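PDB 3PPI: 3-hydroxyacyl-CoA dehydrogenase type-2 from Mycobacterium avium, which probably oxidises 3-hydroxyacyl-CoA thioesters to 3-ketoacyl-CoA with a nicotinamide cofactor, as a member of the short-chain dehydrogenase/reductase family. Local coordinates for residues 103-111 with 165-173; 237-245 with 272-280. One frame throughout, in Å; residues are numbered along the deposited sequence.

In the fold
Interaction 1 joins two central strands of the parallel sheet, its centre about 9 Å from that of the chain, whereas interaction 2 lies about 20 Å out, where the chain leaves the last strand, 269-272. Their centres are about 27 Å apart and their nearest atoms about 8 Å; strand 210-217 separates strand 167-172 from strand 269-272. The assembly brings them closer: Glu165 of interaction 1 packs on Phe242 of a second subunit, a residue that belongs to interaction 2 in its own chain. At the other end of interaction 1, the Ala110 side chain sits about 6 Å from a bound magnesium ion, beside the presumed glycine-rich cofactor motif of Gly38, Gly40 and Gly43.

Interaction 1: residues 103-111 with 165-173; sequences RLRYAVVAH and ERGALVLTA
Val108 and Val170 lie side by side on one face of two parallel strands, Val108 CG2 4.1 Å from Val170 CB, and on the other face Val109 CG2 meets Leu171 CD2 likewise. These branched side chains suit extended backbone and fill the layers between sheet and helices: helix 249-261 lies over Val170, helix 185-205 over Leu171. Backbone bonds here are short and straight: Val109 N reaches Val170 O at 2.8 Å, and Val170 N reaches Ala107 O at 3.0 Å. The small Ala107 leaves room for Leu169 CD2 against its CB. At the C-terminal end Thr172 OG1, beside its own backbone N (chi1 -51°), donates to Val109 O over 2.7 Å from above the carbonyl plane.

Toward the N-terminal end the contact is more polar and less regular: Ala107 N to Ala168 O is weak at 3.4 Å, though Ala168 N reaches Arg105 O at 3.0 Å. Bare Gly167 lets Arg105 O within 3.0 Å of its CA. Extended Arg105 passes Arg166 O with its CB, CG and CD and gives it NH1 in the guanidinium plane at 2.9 Å, while NH2 goes to Glu159 O. Partly exposed Arg166 leads away from strand 103-109 to Ala158 O and Ala208 O. A water links Tyr106 OH to Glu165 OE2, whose carboxylate also pairs with Arg211. Helix 130-156 connects the strands in the beta-alpha-beta crossover typical of a Rossmann-type dehydrogenase fold.

Interaction 2: residues 237-245 with 272-280; sequences AANIPFPKR and LDGAQRFTP
Two carbonyl oxygens, Phe242 O and Gly274 O, stand only 3.0 Å apart with no hydrogen bond between them. Gly274 belongs to a type I' beta turn, Asp273 to Gln276, with which the chain leaves the last strand of the Rossmann-type sheet. Both oxygens find donors: Phe242 N points almost straight at Gly274 O (3.1 Å, 170°), and Asn266 ND2 of the second subunit serves Phe242 O. Such a turn needs positive phi at its two inner residues, which glycine adopts easily; Ala275 adopts it too. The bare CA of Gly274 also lets Ile240 CG2 lie 3.6 Å from Gly274 O. Pro241, with no N-H to satisfy, lays its ring along the turn, CG 4.0 Å from Ala275 CB. A cis peptide precedes Pro243, which packs on Gly263 of the second subunit.

Just before Ile240, Asn239 reaches across to the tail, its CG anti to the backbone N (chi1 -168°). A water that accepts from Arg277 N also sits 2.8 Å from Asn239 O. The short amide suits this span: Asn239 ND2 donates to Arg277 O over 3.1 Å, arriving 46° out of the carbonyl plane, while its OD1 faces the Thr279 methyl, CG2, at 3.8 Å.

Interaction 1: residues 103-111 with 165-173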
loop_
_atom_site.group_PDB
_atom_site.type_symbol
_atom_site.label_atom_id
_atom_site.label_comp_id
_atom_site.label_asym_id
_atom_site.label_seq_id
_atom_site.Cartn_x
_atom_site.Cartn_y
_atom_site.Cartn_z
ATOM N N ARG A 103 3.284 4.270 -36.651
ATOM C CA ARG A 103 2.537 3.169 -36.069
ATOM C C ARG A 103 2.215 3.528 -34.612
ATOM O O ARG A 103 3.106 3.839 -33.831
ATOM C CB ARG A 103 3.289 1.822 -36.163
ATOM C CG ARG A 103 2.435 0.576 -35.718
ATOM C CD ARG A 103 0.976 0.735 -36.210
ATOM N NE ARG A 103 0.084 -0.429 -36.169
ATOM C CZ ARG A 103 -0.855 -0.662 -35.243
ATOM N NH1 ARG A 103 -1.027 0.147 -34.189
ATOM N NH2 ARG A 103 -1.625 -1.749 -35.362
ATOM N N LEU A 104 0.932 3.514 -34.268
ATOM C CA LEU A 104 0.509 3.815 -32.906
ATOM C C LEU A 104 1.109 2.786 -31.976
ATOM O O LEU A 104 0.826 1.593 -32.108
ATOM C CB LEU A 104 -1.018 3.789 -32.794
ATOM C CG LEU A 104 -1.610 4.026 -31.404
ATOM C CD1 LEU A 104 -1.153 5.362 -30.820
ATOM C CD2 LEU A 104 -3.128 3.964 -31.499
ATOM N N ARG A 105 1.943 3.237 -31.045
ATOM C CA ARG A 105 2.502 2.329 -30.056
ATOM C C ARG A 105 2.310 2.779 -28.603
ATOM O O ARG A 105 2.529 1.988 -27.698
ATOM C CB ARG A 105 3.979 2.091 -30.349
ATOM C CG ARG A 105 4.232 1.345 -31.657
ATOM C CD ARG A 105 5.725 0.962 -31.777
ATOM N NE ARG A 105 6.009 0.198 -32.988
ATOM C CZ ARG A 105 5.873 -1.123 -33.135
ATOM N NH1 ARG A 105 5.462 -1.901 -32.140
ATOM N NH2 ARG A 105 6.161 -1.680 -34.307
ATOM N N TYR A 106 1.868 4.020 -28.394
ATOM C CA TYR A 106 1.852 4.640 -27.077
ATOM C C TYR A 106 0.637 5.523 -26.846
ATOM O O TYR A 106 0.157 6.174 -27.760
ATOM C CB TYR A 106 3.091 5.511 -26.924
ATOM C CG TYR A 106 4.386 4.782 -27.171
ATOM C CD1 TYR A 106 4.876 3.894 -26.236
ATOM C CD2 TYR A 106 5.105 4.963 -28.349
ATOM C CE1 TYR A 106 6.055 3.215 -26.439
ATOM C CE2 TYR A 106 6.292 4.283 -28.572
ATOM C CZ TYR A 106 6.761 3.407 -27.603
ATOM O OH TYR A 106 7.916 2.713 -27.777
ATOM N N ALA A 107 0.155 5.560 -25.608
ATOM C CA ALA A 107 -0.860 6.530 -25.223
ATOM C C ALA A 107 -0.584 6.996 -23.800
ATOM O O ALA A 107 -0.108 6.221 -22.967
ATOM C CB ALA A 107 -2.255 5.930 -25.336
ATOM N N VAL A 108 -0.858 8.275 -23.544
ATOM C CA VAL A 108 -0.853 8.811 -22.197
ATOM C C VAL A 108 -2.257 9.360 -21.951
ATOM O O VAL A 108 -2.705 10.253 -22.658
ATOM C CB VAL A 108 0.245 9.911 -22.016
ATOM C CG1 VAL A 108 0.230 10.430 -20.602
ATOM C CG2 VAL A 108 1.658 9.353 -22.403
ATOM N N VAL A 109 -2.959 8.795 -20.971
ATOM C CA VAL A 109 -4.349 9.153 -20.682
ATOM C C VAL A 109 -4.323 10.222 -19.596
ATOM O O VAL A 109 -4.218 9.915 -18.413
ATOM C CB VAL A 109 -5.152 7.914 -20.246
ATOM C CG1 VAL A 109 -6.633 8.244 -20.100
ATOM C CG2 VAL A 109 -4.955 6.783 -21.234
ATOM N N ALA A 110 -4.373 11.482 -19.997
ATOM C CA ALA A 110 -4.073 12.580 -19.085
ATOM C C ALA A 110 -5.169 13.627 -19.010
ATOM O O ALA A 110 -4.906 14.738 -18.574
ATOM C CB ALA A 110 -2.738 13.242 -19.481
ATOM N N HIS A 111 -6.385 13.296 -19.435
ATOM C CA HIS A 111 -7.496 14.231 -19.290
ATOM C C HIS A 111 -7.734 14.526 -17.803
ATOM O O HIS A 111 -7.785 13.613 -16.967
ATOM C CB HIS A 111 -8.768 13.764 -20.028
ATOM C CG HIS A 111 -9.267 12.410 -19.634
ATOM N ND1 HIS A 111 -8.749 11.245 -20.156
ATOM C CD2 HIS A 111 -10.271 12.033 -18.803
ATOM C CE1 HIS A 111 -9.390 10.209 -19.643
ATOM N NE2 HIS A 111 -10.309 10.659 -18.807
ATOM N N GLU A 165 8.443 -6.067 -27.167
ATOM C CA GLU A 165 7.492 -5.028 -26.787
ATOM C C GLU A 165 6.811 -4.394 -28.012
ATOM O O GLU A 165 7.496 -3.920 -28.937
ATOM C CB GLU A 165 8.204 -3.925 -25.993
ATOM C CG GLU A 165 7.255 -2.881 -25.393
ATOM C CD GLU A 165 7.962 -1.849 -24.516
ATOM O OE1 GLU A 165 8.615 -2.234 -23.510
ATOM O OE2 GLU A 165 7.854 -0.645 -24.826
ATOM N N ARG A 166 5.476 -4.369 -28.000
ATOM C CA ARG A 166 4.700 -3.658 -29.023
ATOM C C ARG A 166 4.448 -2.191 -28.662
ATOM O O ARG A 166 4.336 -1.349 -29.551
ATOM C CB ARG A 166 3.373 -4.357 -29.295
ATOM C CG ARG A 166 3.505 -5.693 -30.021
ATOM C CD ARG A 166 2.137 -6.291 -30.350
ATOM N NE ARG A 166 2.271 -7.515 -31.136
ATOM C CZ ARG A 166 2.613 -8.703 -30.644
ATOM N NH1 ARG A 166 2.843 -8.875 -29.349
ATOM N NH2 ARG A 166 2.729 -9.740 -31.456
ATOM N N GLY A 167 4.354 -1.887 -27.370
ATOM C CA GLY A 167 4.079 -0.522 -26.937
ATOM C C GLY A 167 3.853 -0.388 -25.444
ATOM O O GLY A 167 4.170 -1.301 -24.676
ATOM N N ALA A 168 3.295 0.749 -25.040
ATOM C CA ALA A 168 3.120 1.068 -23.627
ATOM C C ALA A 168 2.063 2.132 -23.415
ATOM O O ALA A 168 1.906 3.038 -24.241
ATOM C CB ALA A 168 4.451 1.517 -23.001
ATOM N N LEU A 169 1.348 2.004 -22.300
ATOM C CA LEU A 169 0.328 2.954 -21.889
ATOM C C LEU A 169 0.734 3.571 -20.556
ATOM O O LEU A 169 1.325 2.898 -19.720
ATOM C CB LEU A 169 -1.018 2.270 -21.701
ATOM C CG LEU A 169 -1.598 1.476 -22.859
ATOM C CD1 LEU A 169 -2.942 0.832 -22.431
ATOM C CD2 LEU A 169 -1.729 2.346 -24.088
ATOM N N VAL A 170 0.418 4.855 -20.397
ATOM C CA VAL A 170 0.517 5.566 -19.144
ATOM C C VAL A 170 -0.872 6.099 -18.837
ATOM O O VAL A 170 -1.433 6.856 -19.625
ATOM C CB VAL A 170 1.524 6.728 -19.212
ATOM C CG1 VAL A 170 1.563 7.519 -17.904
ATOM C CG2 VAL A 170 2.914 6.171 -19.529
ATOM N N LEU A 171 -1.427 5.665 -17.709
ATOM C CA LEU A 171 -2.688 6.193 -17.210
ATOM C C LEU A 171 -2.378 7.254 -16.141
ATOM O O LEU A 171 -1.267 7.284 -15.579
ATOM C CB LEU A 171 -3.532 5.075 -16.622
ATOM C CG LEU A 171 -3.548 3.708 -17.341
ATOM C CD1 LEU A 171 -4.437 2.717 -16.567
ATOM C CD2 LEU A 171 -4.013 3.853 -18.785
ATOM N N THR A 172 -3.342 8.128 -15.870
ATOM C CA THR A 172 -3.181 9.146 -14.845
ATOM C C THR A 172 -4.221 8.935 -13.740
ATOM O O THR A 172 -5.436 8.944 -13.977
ATOM C CB THR A 172 -3.276 10.569 -15.400
ATOM O OG1 THR A 172 -2.406 10.725 -16.530
ATOM C CG2 THR A 172 -2.882 11.600 -14.319
ATOM N N ALA A 173 -3.722 8.726 -12.530
ATOM C CA ALA A 173 -4.560 8.645 -11.361
ATOM C C ALA A 173 -4.431 9.950 -10.581
ATOM O O ALA A 173 -4.574 11.044 -11.151
ATOM C CB ALA A 173 -4.153 7.454 -10.535
HETATM O O HOH W 1 7.433 0.109 -27.154
#

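Interaction 2: residues 237-245 with 272-280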
loop_
_atom_site.group_PDB
_atom_site.type_symbol
_atom_site.label_atom_id
_atom_site.label_comp_id
_atom_site.label_asym_id
_atom_site.label_seq_id
_atom_site.Cartn_x
_atom_site.Cartn_y
_atom_site.Cartn_z
ATOM N N ALA A 237 0.866 24.456 -1.240
ATOM C CA ALA A 237 2.335 24.389 -1.224
ATOM C C ALA A 237 2.915 24.095 0.166
ATOM O O ALA A 237 3.984 23.494 0.272
ATOM C CB ALA A 237 2.950 25.668 -1.794
ATOM N N ALA A 238 2.199 24.494 1.220
ATOM C CA ALA A 238 2.661 24.291 2.609
ATOM C C ALA A 238 2.631 22.834 3.077
ATOM O O ALA A 238 3.399 22.438 3.937
ATOM C CB ALA A 238 1.829 25.161 3.560
ATOM N N ASN A 239 1.741 22.033 2.522
ATOM C CA ASN A 239 1.668 20.611 2.875
ATOM C C ASN A 239 2.719 19.778 2.124
ATOM O O ASN A 239 2.775 18.561 2.310
ATOM C CB ASN A 239 0.243 20.087 2.565
ATOM C CG ASN A 239 -0.040 18.703 3.167
ATOM O OD1 ASN A 239 0.375 18.411 4.275
ATOM N ND2 ASN A 239 -0.760 17.855 2.427
ATOM N N ILE A 240 3.536 20.406 1.260
ATOM C CA ILE A 240 4.408 19.639 0.348
ATOM C C ILE A 240 5.863 19.703 0.828
ATOM O O ILE A 240 6.468 20.755 0.772
ATOM C CB ILE A 240 4.304 20.136 -1.095
ATOM C CG1 ILE A 240 2.834 20.166 -1.547
ATOM C CG2 ILE A 240 5.154 19.227 -2.034
ATOM C CD1 ILE A 240 2.628 20.812 -2.894
ATOM N N PRO A 241 6.435 18.570 1.288
ATOM C CA PRO A 241 7.778 18.634 1.887
ATOM C C PRO A 241 8.874 19.213 0.984
ATOM O O PRO A 241 9.535 20.156 1.394
ATOM C CB PRO A 241 8.063 17.180 2.269
ATOM C CG PRO A 241 6.673 16.635 2.579
ATOM C CD PRO A 241 5.775 17.281 1.568
ATOM N N PHE A 242 9.072 18.657 -0.205
ATOM C CA PHE A 242 10.097 19.159 -1.124
ATOM C C PHE A 242 9.964 18.552 -2.516
ATOM O O PHE A 242 9.810 17.351 -2.648
ATOM C CB PHE A 242 11.540 18.946 -0.636
ATOM C CG PHE A 242 12.542 19.664 -1.494
ATOM C CD1 PHE A 242 12.829 21.014 -1.264
ATOM C CD2 PHE A 242 13.122 19.042 -2.577
ATOM C CE1 PHE A 242 13.698 21.696 -2.070
ATOM C CE2 PHE A 242 13.998 19.730 -3.405
ATOM C CZ PHE A 242 14.283 21.059 -3.150
ATOM N N PRO A 243 10.027 19.387 -3.558
ATOM C CA PRO A 243 10.071 20.848 -3.483
ATOM C C PRO A 243 8.771 21.459 -2.970
ATOM O O PRO A 243 7.694 20.942 -3.227
ATOM C CB PRO A 243 10.367 21.295 -4.920
ATOM C CG PRO A 243 10.206 20.129 -5.779
ATOM C CD PRO A 243 9.975 18.888 -4.939
ATOM N N LYS A 244 8.890 22.580 -2.269
ATOM C CA LYS A 244 7.752 23.220 -1.604
ATOM C C LYS A 244 6.947 24.053 -2.589
ATOM O O LYS A 244 6.863 25.261 -2.480
ATOM C CB LYS A 244 8.257 24.072 -0.444
ATOM C CG LYS A 244 8.983 23.235 0.617
ATOM C CD LYS A 244 9.409 24.066 1.814
ATOM C CE LYS A 244 10.187 23.222 2.839
ATOM N NZ LYS A 244 9.397 22.018 3.297
ATOM N N ARG A 245 6.337 23.374 -3.551
ATOM C CA ARG A 245 5.589 24.023 -4.625
ATOM C C ARG A 245 4.774 22.966 -5.352
ATOM O O ARG A 245 4.983 21.761 -5.161
ATOM C CB ARG A 245 6.547 24.693 -5.622
ATOM C CG ARG A 245 7.534 23.681 -6.288
ATOM C CD ARG A 245 8.232 24.262 -7.508
ATOM N NE ARG A 245 9.350 23.416 -7.951
ATOM C CZ ARG A 245 9.222 22.298 -8.659
ATOM N NH1 ARG A 245 8.020 21.840 -9.018
ATOM N NH2 ARG A 245 10.300 21.604 -8.989
ATOM N N LEU A 272 3.967 11.092 -7.952
ATOM C CA LEU A 272 4.752 12.255 -8.417
ATOM C C LEU A 272 4.209 13.481 -7.682
ATOM O O LEU A 272 3.264 14.120 -8.144
ATOM C CB LEU A 272 4.604 12.410 -9.928
ATOM C CG LEU A 272 5.466 13.458 -10.616
ATOM C CD1 LEU A 272 6.928 13.048 -10.518
ATOM C CD2 LEU A 272 5.026 13.671 -12.083
ATOM N N ASP A 273 4.749 13.742 -6.496
ATOM C CA ASP A 273 4.041 14.549 -5.504
ATOM C C ASP A 273 4.883 15.343 -4.481
ATOM O O ASP A 273 4.326 15.883 -3.519
ATOM C CB ASP A 273 3.048 13.645 -4.759
ATOM C CG ASP A 273 3.726 12.526 -3.947
ATOM O OD1 ASP A 273 4.967 12.537 -3.711
ATOM O OD2 ASP A 273 2.982 11.621 -3.516
ATOM N N GLY A 274 6.198 15.454 -4.685
ATOM C CA GLY A 274 7.037 16.224 -3.753
ATOM C C GLY A 274 7.025 15.682 -2.327
ATOM O O GLY A 274 7.292 16.410 -1.389
ATOM N N ALA A 275 6.747 14.389 -2.196
ATOM C CA ALA A 275 6.533 13.671 -0.913
ATOM C C ALA A 275 5.259 14.098 -0.145
ATOM O O ALA A 275 5.112 13.779 1.039
ATOM C CB ALA A 275 7.764 13.728 -0.017
ATOM N N GLN A 276 4.320 14.763 -0.830
ATOM C CA GLN A 276 3.050 15.122 -0.207
ATOM C C GLN A 276 2.205 13.885 0.154
ATOM O O GLN A 276 2.148 12.917 -0.593
ATOM C CB GLN A 276 2.224 16.048 -1.105
ATOM C CG GLN A 276 1.039 16.618 -0.361
ATOM C CD GLN A 276 0.152 17.550 -1.156
ATOM O OE1 GLN A 276 0.246 17.690 -2.393
ATOM N NE2 GLN A 276 -0.755 18.180 -0.435
ATOM N N ARG A 277 1.554 13.945 1.313
ATOM C CA ARG A 277 0.465 13.031 1.628
ATOM C C ARG A 277 -0.757 13.921 1.947
ATOM O O ARG A 277 -0.649 14.806 2.806
ATOM C CB ARG A 277 0.826 12.130 2.820
ATOM C CG ARG A 277 2.076 11.256 2.631
ATOM C CD ARG A 277 1.826 10.183 1.620
ATOM N NE ARG A 277 2.927 9.242 1.367
ATOM C CZ ARG A 277 3.881 9.419 0.460
ATOM N NH1 ARG A 277 3.958 10.551 -0.229
ATOM N NH2 ARG A 277 4.800 8.480 0.275
ATOM N N PHE A 278 -1.878 13.720 1.245
ATOM C CA PHE A 278 -3.058 14.593 1.432
ATOM C C PHE A 278 -3.605 14.428 2.840
ATOM O O PHE A 278 -3.826 13.298 3.314
ATOM C CB PHE A 278 -4.210 14.279 0.466
ATOM C CG PHE A 278 -4.008 14.735 -0.968
ATOM C CD1 PHE A 278 -3.046 15.671 -1.326
ATOM C CD2 PHE A 278 -4.873 14.259 -1.960
ATOM C CE1 PHE A 278 -2.925 16.097 -2.659
ATOM C CE2 PHE A 278 -4.758 14.675 -3.291
ATOM C CZ PHE A 278 -3.783 15.599 -3.642
ATOM N N THR A 279 -3.835 15.561 3.495
ATOM C CA THR A 279 -4.580 15.619 4.750
ATOM C C THR A 279 -6.103 15.567 4.445
ATOM O O THR A 279 -6.516 15.648 3.287
ATOM C CB THR A 279 -4.226 16.902 5.510
ATOM O OG1 THR A 279 -4.491 18.030 4.671
ATOM C CG2 THR A 279 -2.732 16.899 5.915
ATOM N N PRO A 280 -6.944 15.402 5.475
ATOM C CA PRO A 280 -8.396 15.330 5.190
ATOM C C PRO A 280 -8.967 16.571 4.458
ATOM O O PRO A 280 -9.851 16.454 3.614
ATOM C CB PRO A 280 -9.020 15.178 6.585
ATOM C CG PRO A 280 -7.927 14.531 7.420
ATOM C CD PRO A 280 -6.628 15.101 6.883
HETATM O O HOH W 2 2.484 16.025 3.386
#